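Local coordinates for Tv2483 (Treponema vincentii, PDB 6DET), which binds L-arginine with high selectivity and probably serves as the solute-binding lipoprotein of an ABC transporter, at residues V59-D64 with P118-A123; T67-R72 with A232-V237; E240-E245 with N258-N263. All coordinates share one frame; numbering follows the deposited sequence.

Contact 1: residues V59-D64 with P118-A123; sequences VGYDID and PYLQNA
The hydroxyl of Tyr119 donates a short hydrogen bond to the carboxylate of Asp62, with Tyr119 OH 2.6 Å from Asp62 OD1. OD1 is approached on its syn side, 22° out of the carboxylate plane. The two side chains meet at about a right angle, and OD1 lies near the plane of the tyrosine ring, at its edge. The other carboxylate oxygen, OD2, accepts from the backbone N of Gly102, with a weaker bond from Ser101 N. The carboxylate is therefore held at both oxygens, which fixes its rotation. The side chain of Asp62 lies about 7 Å from the bound arginine.

Asp62 sits in the first turn of helix 61-73. Gly60 is the N-cap, and Gly60 O accepts from Asp64 N at 2.8 Å. Tyr119 lies on the segment that runs into strand 120-129, which pairs antiparallel with strand 215-223. As in type II solute-binding folds, this strand probably carries the chain between the two lobes. The contact thus joins a helix start in the first lobe to what is probably a connecting strand.

Tyr61 forms the apolar half. Its CG is anti to the backbone N (chi1 -174°), which sends the ring across to the other segment. Tyr61 CE2 lies 3.6 Å from Leu120 CD1 and 3.8 Å from Tyr119 CE2, an oblique approach to the Tyr61 ring. The two tyrosines run past each other in opposite directions. Each has a further aromatic partner: Phe255 meets the Tyr61 ring edge-to-face, and Phe221 is stacked with Tyr119. A water bridges the segments, 2.7 Å from Tyr61 OH, and donates to Tyr119 O at 2.7 Å. This water lies in the plane of the Tyr119 ring, at its edge.

Contact 2: residues T67-R72 with A232-V237; sequences TELCRR and AKIESV
Helices 67-72 and 232-237 cross at 106°, close to perpendicular, with their axes 10.2 Å apart. Leu69 and Val237 have the nearest CA atoms, 6.3 Å from each other.

Leu69 carries the contact. With chi1 at 176° the side chain swings away from its own amide nitrogen, and both methyls reach the other helix. Leu69 CD2 meets Ile234 CD1 at 3.5 Å, which is tighter than usual for two carbons. These two side chains cross at about a right angle. Leu69 CD1 lies 3.7 Å from Val237 CB and also approaches the carbonyl O of Ile234. Leu69 is thus set against Ile234 and Val237, residues three apart on the same helix. Leu69 also touches Leu238 and Met241 of helix 228-243.

One turn further along helix 61-73, Arg72 lies beside Val237, with Arg72 CD 4.0 Å from Val237 CG1. Only its aliphatic part touches here. Its guanidinium is turned to Glu68 on its own helix. Arg72 NE donates to Glu68 OE2 at 2.8 Å, on the anti side of that oxygen. Arg71 grips the same carboxylate side-on from its syn side. NE of Arg71 bonds to Glu68 OE1 at 2.9 Å, and NH2 of Arg71 bonds to OE2. Glu68 OE2 therefore accepts from both arginines, and the two positive charges probably favour its ionised form.

Thr67 and Cys70 touch Phe79 and Pro77 of strand 76-81, so this helix also packs on the sheet. The contact joins an early helix to a late one, consistent with the type II solute-binding fold, whose first lobe is assembled from N- and C-terminal parts of the chain.

Contact 3: residues E240-E245 with N258-N263; sequences EMNEDE and NLSILN
Asn242 and Ser260 make the direct polar link. Ser260 OG donates to Asn242 OD1 at 2.6 Å. The C=O to OG angle is 132°, and the hydroxyl stands 37° above the carbonyl plane. A chi1 of -160° extends the Asn242 amide from the last helical turn toward the loop.

A water serves the other end of the same amide. It accepts from Asn242 ND2 at 3.0 Å and donates to Ser260 O at 2.8 Å. It also gives a weak bond to Asn263 OD1. Both ends of the amide are thus engaged with the loop, which sets the flip of the group.

The loop segment has its own polar brace. Asn258 OD1 accepts from Ser260 N at 3.0 Å, an Asx turn. It shapes the backbone just before the serine that holds Asn242. In this family 3 solute-binding fold, the segment follows helix 246-255 and ties the C-terminal part of the chain back to the end of helix 228-243, beside strand 120-129. Glu245 is the N-cap of the helix between them, and Asp244 OD1 bonds to Thr246 OG1 at that junction.

Van der Waals contact comes from Leu262 and Asn263. Leu262 CB rests 3.6 Å from Asn242 CG, and the two side chains lie oblique to each other. Asn263 CB is 4.0 Å from Asn242 ND2, a looser touch near the surface. Leu262 also touches Ile247, Thr117 and Tyr119. Pro248 packs against both Asn242 and Asn258, bridging the two segments from the intervening helix.

In the fold
From the N terminus, contact 1 comes first. It closes the loop between the start of helix 61-73 and the segment 118-123, which leads along strand 120-129. Contact 2 leaves from further along the same helix and reaches helix 228-243, enclosing 159 residues of the chain, so its loop crosses that of contact 1. Contact 3 follows both in series. It closes a short loop around helix 246-255 and brings the C-terminal segment back to the end of helix 228-243. Arg72 links contacts 2 and 3 through Glu240 and Asp244. Contacts 1 and 3 meet where Tyr119 O faces Ile261 N. Together they tie early helix, connecting strand and C-terminal helices into one body.

Contact 1: residues V59-D64 with P118-A123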
# COMPACT_ATOMS: atom_id res chain seq x y z
N VAL A 59 9.51 10.68 -0.28
CA VAL A 59 8.40 11.63 -0.23
C VAL A 59 7.12 10.86 -0.52
O VAL A 59 7.16 9.74 -1.04
CB VAL A 59 8.56 12.78 -1.25
CG1 VAL A 59 9.75 13.66 -0.87
CG2 VAL A 59 8.73 12.23 -2.66
N GLY A 60 5.99 11.47 -0.17
CA GLY A 60 4.74 10.90 -0.59
C GLY A 60 3.66 11.10 0.45
O GLY A 60 3.91 11.68 1.52
N TYR A 61 2.47 10.62 0.12
CA TYR A 61 1.31 10.78 0.98
C TYR A 61 1.55 10.15 2.35
O TYR A 61 1.26 10.77 3.38
CB TYR A 61 0.10 10.14 0.31
CG TYR A 61 -1.22 10.34 1.01
CD1 TYR A 61 -1.73 11.62 1.24
CD2 TYR A 61 -1.99 9.24 1.37
CE1 TYR A 61 -2.99 11.80 1.85
CE2 TYR A 61 -3.24 9.41 1.97
CZ TYR A 61 -3.72 10.70 2.20
OH TYR A 61 -4.95 10.91 2.77
N ASP A 62 2.03 8.90 2.37
CA ASP A 62 2.27 8.20 3.63
C ASP A 62 3.36 8.90 4.42
O ASP A 62 3.32 8.95 5.64
CB ASP A 62 2.67 6.75 3.41
CG ASP A 62 1.54 5.85 2.96
OD1 ASP A 62 0.38 6.30 2.87
OD2 ASP A 62 1.83 4.65 2.73
N ILE A 63 4.34 9.45 3.71
CA ILE A 63 5.46 10.12 4.36
C ILE A 63 4.98 11.41 5.00
O ILE A 63 5.37 11.75 6.13
CB ILE A 63 6.58 10.38 3.33
CG1 ILE A 63 6.89 9.11 2.52
CG2 ILE A 63 7.80 10.92 4.00
CD1 ILE A 63 7.33 7.92 3.32
N ASP A 64 4.14 12.17 4.30
CA ASP A 64 3.65 13.41 4.87
C ASP A 64 2.82 13.13 6.12
O ASP A 64 2.94 13.82 7.14
CB ASP A 64 2.82 14.18 3.84
CG ASP A 64 3.68 14.93 2.83
OD1 ASP A 64 4.90 15.04 3.03
OD2 ASP A 64 3.11 15.42 1.85
N PRO A 118 -8.70 2.31 8.78
CA PRO A 118 -8.29 2.54 7.38
C PRO A 118 -8.29 4.00 6.98
O PRO A 118 -9.12 4.80 7.41
CB PRO A 118 -9.33 1.75 6.59
CG PRO A 118 -9.71 0.64 7.49
CD PRO A 118 -9.61 1.17 8.90
N TYR A 119 -7.35 4.36 6.08
CA TYR A 119 -7.18 5.75 5.71
C TYR A 119 -7.41 6.01 4.22
O TYR A 119 -7.63 7.17 3.85
CB TYR A 119 -5.78 6.25 6.16
CG TYR A 119 -4.59 5.72 5.34
CD1 TYR A 119 -4.17 4.38 5.45
CD2 TYR A 119 -3.85 6.58 4.54
CE1 TYR A 119 -3.07 3.90 4.71
CE2 TYR A 119 -2.75 6.10 3.78
CZ TYR A 119 -2.38 4.77 3.88
OH TYR A 119 -1.30 4.30 3.15
N LEU A 120 -7.42 4.97 3.38
CA LEU A 120 -7.73 5.09 1.95
C LEU A 120 -8.48 3.85 1.50
O LEU A 120 -8.29 2.77 2.07
CB LEU A 120 -6.47 5.21 1.07
CG LEU A 120 -5.64 6.50 1.14
CD1 LEU A 120 -4.32 6.35 0.38
CD2 LEU A 120 -6.49 7.66 0.60
N GLN A 121 -9.34 4.01 0.47
CA GLN A 121 -9.85 2.89 -0.29
C GLN A 121 -8.91 2.58 -1.43
O GLN A 121 -8.20 3.45 -1.94
CB GLN A 121 -11.24 3.18 -0.88
CG GLN A 121 -12.34 3.07 0.09
CD GLN A 121 -13.65 3.30 -0.62
OE1 GLN A 121 -13.92 4.42 -1.04
NE2 GLN A 121 -14.39 2.24 -0.85
N ASN A 122 -8.89 1.32 -1.83
CA ASN A 122 -8.09 0.90 -2.97
C ASN A 122 -8.82 -0.21 -3.70
O ASN A 122 -9.77 -0.81 -3.18
CB ASN A 122 -6.70 0.44 -2.53
CG ASN A 122 -5.87 -0.04 -3.69
OD1 ASN A 122 -5.57 0.74 -4.62
ND2 ASN A 122 -5.50 -1.32 -3.67
N ALA A 123 -8.38 -0.46 -4.92
CA ALA A 123 -8.85 -1.59 -5.69
C ALA A 123 -7.65 -2.13 -6.45
O ALA A 123 -6.79 -1.35 -6.88
CB ALA A 123 -9.93 -1.19 -6.68
O HOH W 1 -6.11 9.31 4.60

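Contact 2: residues T67-R72 with A232-V237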
# COMPACT_ATOMS: atom_id res chain seq x y z
N THR A 67 5.28 11.97 8.98
CA THR A 67 6.17 13.04 9.41
C THR A 67 5.44 14.00 10.35
O THR A 67 5.99 14.41 11.39
CB THR A 67 6.72 13.79 8.19
OG1 THR A 67 7.51 12.90 7.38
CG2 THR A 67 7.59 14.96 8.63
N GLU A 68 4.20 14.37 10.00
CA GLU A 68 3.45 15.33 10.81
C GLU A 68 2.92 14.67 12.08
O GLU A 68 2.94 15.28 13.15
CB GLU A 68 2.30 15.91 9.97
CG GLU A 68 1.33 16.79 10.77
CD GLU A 68 1.99 18.00 11.39
OE1 GLU A 68 3.19 18.27 11.12
OE2 GLU A 68 1.30 18.70 12.19
N LEU A 69 2.47 13.42 11.97
CA LEU A 69 2.03 12.69 13.15
C LEU A 69 3.14 12.61 14.19
O LEU A 69 2.92 12.89 15.37
CB LEU A 69 1.58 11.30 12.73
CG LEU A 69 1.19 10.42 13.91
CD1 LEU A 69 -0.23 9.91 13.75
CD2 LEU A 69 2.17 9.30 13.97
N CYS A 70 4.35 12.22 13.77
CA CYS A 70 5.45 12.12 14.72
C CYS A 70 5.83 13.49 15.25
O CYS A 70 6.18 13.63 16.44
CB CYS A 70 6.65 11.42 14.04
SG CYS A 70 6.44 9.68 13.79
N ARG A 71 5.73 14.53 14.42
CA ARG A 71 6.01 15.86 14.93
C ARG A 71 5.07 16.19 16.08
O ARG A 71 5.50 16.67 17.13
CB ARG A 71 5.88 16.92 13.85
CG ARG A 71 6.28 18.31 14.36
CD ARG A 71 5.93 19.39 13.37
NE ARG A 71 4.49 19.60 13.32
CZ ARG A 71 3.81 20.34 14.20
NH1 ARG A 71 4.46 20.94 15.18
NH2 ARG A 71 2.50 20.47 14.10
N ARG A 72 3.78 15.92 15.90
CA ARG A 72 2.82 16.22 16.96
C ARG A 72 3.06 15.38 18.20
O ARG A 72 2.76 15.83 19.32
CB ARG A 72 1.39 15.99 16.45
CG ARG A 72 0.97 17.02 15.42
CD ARG A 72 -0.48 16.84 14.95
NE ARG A 72 -0.76 17.70 13.81
CZ ARG A 72 -1.98 18.14 13.47
NH1 ARG A 72 -3.03 17.81 14.21
NH2 ARG A 72 -2.13 18.90 12.39
N ALA A 232 -3.35 2.97 19.54
CA ALA A 232 -4.33 3.93 20.05
C ALA A 232 -3.79 5.35 20.03
O ALA A 232 -4.52 6.29 19.69
CB ALA A 232 -4.76 3.56 21.48
N LYS A 233 -2.53 5.54 20.42
CA LYS A 233 -1.93 6.88 20.39
C LYS A 233 -1.90 7.41 18.97
O LYS A 233 -2.28 8.56 18.70
CB LYS A 233 -0.51 6.84 20.97
CG LYS A 233 -0.03 8.16 21.51
CD LYS A 233 -0.59 8.36 22.88
CE LYS A 233 -0.25 9.68 23.46
NZ LYS A 233 -0.90 9.81 24.78
N ILE A 234 -1.42 6.58 18.05
CA ILE A 234 -1.35 6.93 16.63
C ILE A 234 -2.73 7.30 16.11
O ILE A 234 -2.91 8.32 15.43
CB ILE A 234 -0.77 5.75 15.84
CG1 ILE A 234 0.69 5.46 16.23
CG2 ILE A 234 -0.94 6.01 14.33
CD1 ILE A 234 1.62 6.46 15.85
N GLU A 235 -3.72 6.48 16.42
CA GLU A 235 -5.06 6.74 15.90
C GLU A 235 -5.62 8.05 16.44
O GLU A 235 -6.31 8.78 15.72
CB GLU A 235 -5.98 5.57 16.23
CG GLU A 235 -5.69 4.34 15.38
CD GLU A 235 -6.60 3.18 15.69
OE1 GLU A 235 -7.04 3.04 16.86
OE2 GLU A 235 -6.89 2.41 14.75
N SER A 236 -5.30 8.39 17.69
CA SER A 236 -5.80 9.65 18.23
C SER A 236 -5.27 10.84 17.45
O SER A 236 -6.00 11.80 17.18
CB SER A 236 -5.41 9.77 19.70
OG SER A 236 -5.95 10.96 20.23
N VAL A 237 -3.99 10.81 17.09
CA VAL A 237 -3.39 11.92 16.34
C VAL A 237 -3.88 11.93 14.90
O VAL A 237 -4.12 13.00 14.32
CB VAL A 237 -1.86 11.83 16.42
CG1 VAL A 237 -1.25 12.98 15.64
CG2 VAL A 237 -1.42 11.86 17.88

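Contact 3: residues E240-E245 with N258-N263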
# COMPACT_ATOMS: atom_id res chain seq x y z
N GLU A 240 -7.16 13.70 14.79
CA GLU A 240 -6.97 15.14 14.87
C GLU A 240 -6.52 15.70 13.53
O GLU A 240 -7.01 16.74 13.08
CB GLU A 240 -5.95 15.46 15.97
CG GLU A 240 -5.61 16.94 16.18
CD GLU A 240 -4.51 17.16 17.24
OE1 GLU A 240 -3.31 17.01 16.91
OE2 GLU A 240 -4.85 17.47 18.41
N MET A 241 -5.57 15.01 12.89
CA MET A 241 -5.00 15.48 11.63
C MET A 241 -6.01 15.39 10.49
O MET A 241 -5.87 16.10 9.49
CB MET A 241 -3.74 14.67 11.27
CG MET A 241 -2.57 14.95 12.16
SD MET A 241 -1.22 13.75 11.96
CE MET A 241 -0.85 13.97 10.24
N ASN A 242 -7.00 14.50 10.61
CA ASN A 242 -8.02 14.40 9.57
C ASN A 242 -9.09 15.45 9.76
O ASN A 242 -9.52 16.09 8.80
CB ASN A 242 -8.63 13.00 9.56
CG ASN A 242 -9.31 12.69 8.25
OD1 ASN A 242 -8.67 12.68 7.20
ND2 ASN A 242 -10.62 12.47 8.28
N GLU A 243 -9.54 15.62 11.01
CA GLU A 243 -10.60 16.60 11.30
C GLU A 243 -10.13 18.01 11.03
O GLU A 243 -10.92 18.85 10.58
CB GLU A 243 -11.06 16.48 12.75
CG GLU A 243 -11.96 17.63 13.23
CD GLU A 243 -13.20 17.77 12.41
OE1 GLU A 243 -13.61 16.75 11.83
OE2 GLU A 243 -13.79 18.88 12.37
N ASP A 244 -8.85 18.31 11.31
CA ASP A 244 -8.35 19.66 11.14
C ASP A 244 -7.85 19.93 9.72
O ASP A 244 -7.28 20.99 9.48
CB ASP A 244 -7.26 19.99 12.17
CG ASP A 244 -5.89 19.36 11.89
OD1 ASP A 244 -5.67 18.81 10.80
OD2 ASP A 244 -5.01 19.46 12.80
N GLU A 245 -8.09 19.00 8.80
CA GLU A 245 -7.91 19.13 7.35
C GLU A 245 -6.46 18.97 6.92
O GLU A 245 -6.17 19.12 5.72
CB GLU A 245 -8.44 20.46 6.80
CG GLU A 245 -9.96 20.49 6.67
CD GLU A 245 -10.46 19.53 5.58
OE1 GLU A 245 -9.97 19.63 4.44
OE2 GLU A 245 -11.34 18.69 5.88
N ASN A 258 -9.62 15.07 -2.09
CA ASN A 258 -9.55 14.50 -0.74
C ASN A 258 -10.09 13.08 -0.78
O ASN A 258 -11.32 12.87 -0.86
CB ASN A 258 -10.35 15.35 0.24
CG ASN A 258 -10.43 14.72 1.60
OD1 ASN A 258 -9.62 13.83 1.93
ND2 ASN A 258 -11.39 15.15 2.39
N LEU A 259 -9.18 12.11 -0.67
CA LEU A 259 -9.52 10.70 -0.66
C LEU A 259 -9.50 10.10 0.74
O LEU A 259 -9.68 8.88 0.89
CB LEU A 259 -8.56 9.91 -1.56
CG LEU A 259 -8.48 10.31 -3.02
CD1 LEU A 259 -7.53 9.39 -3.77
CD2 LEU A 259 -9.87 10.29 -3.67
N SER A 260 -9.27 10.90 1.78
CA SER A 260 -9.07 10.35 3.11
C SER A 260 -10.39 9.79 3.64
O SER A 260 -11.42 10.47 3.58
CB SER A 260 -8.54 11.42 4.06
OG SER A 260 -8.41 10.89 5.36
N ILE A 261 -10.37 8.57 4.17
CA ILE A 261 -11.57 7.98 4.76
C ILE A 261 -11.41 7.77 6.26
O ILE A 261 -12.09 6.90 6.83
CB ILE A 261 -11.98 6.68 4.07
CG1 ILE A 261 -10.88 5.64 4.14
CG2 ILE A 261 -12.36 6.98 2.61
CD1 ILE A 261 -11.38 4.26 3.90
N LEU A 262 -10.52 8.52 6.91
CA LEU A 262 -10.25 8.30 8.32
C LEU A 262 -11.41 8.68 9.23
O LEU A 262 -11.33 8.38 10.43
CB LEU A 262 -9.02 9.10 8.74
CG LEU A 262 -7.67 8.42 8.42
CD1 LEU A 262 -6.53 9.43 8.47
CD2 LEU A 262 -7.33 7.26 9.39
N ASN A 263 -12.45 9.35 8.71
CA ASN A 263 -13.64 9.60 9.53
C ASN A 263 -14.70 8.51 9.37
O ASN A 263 -15.78 8.62 9.95
CB ASN A 263 -14.22 10.99 9.23
CG ASN A 263 -14.85 11.11 7.83
OD1 ASN A 263 -14.47 10.39 6.92
ND2 ASN A 263 -15.79 12.05 7.67
O HOH W 2 -12.27 11.62 5.93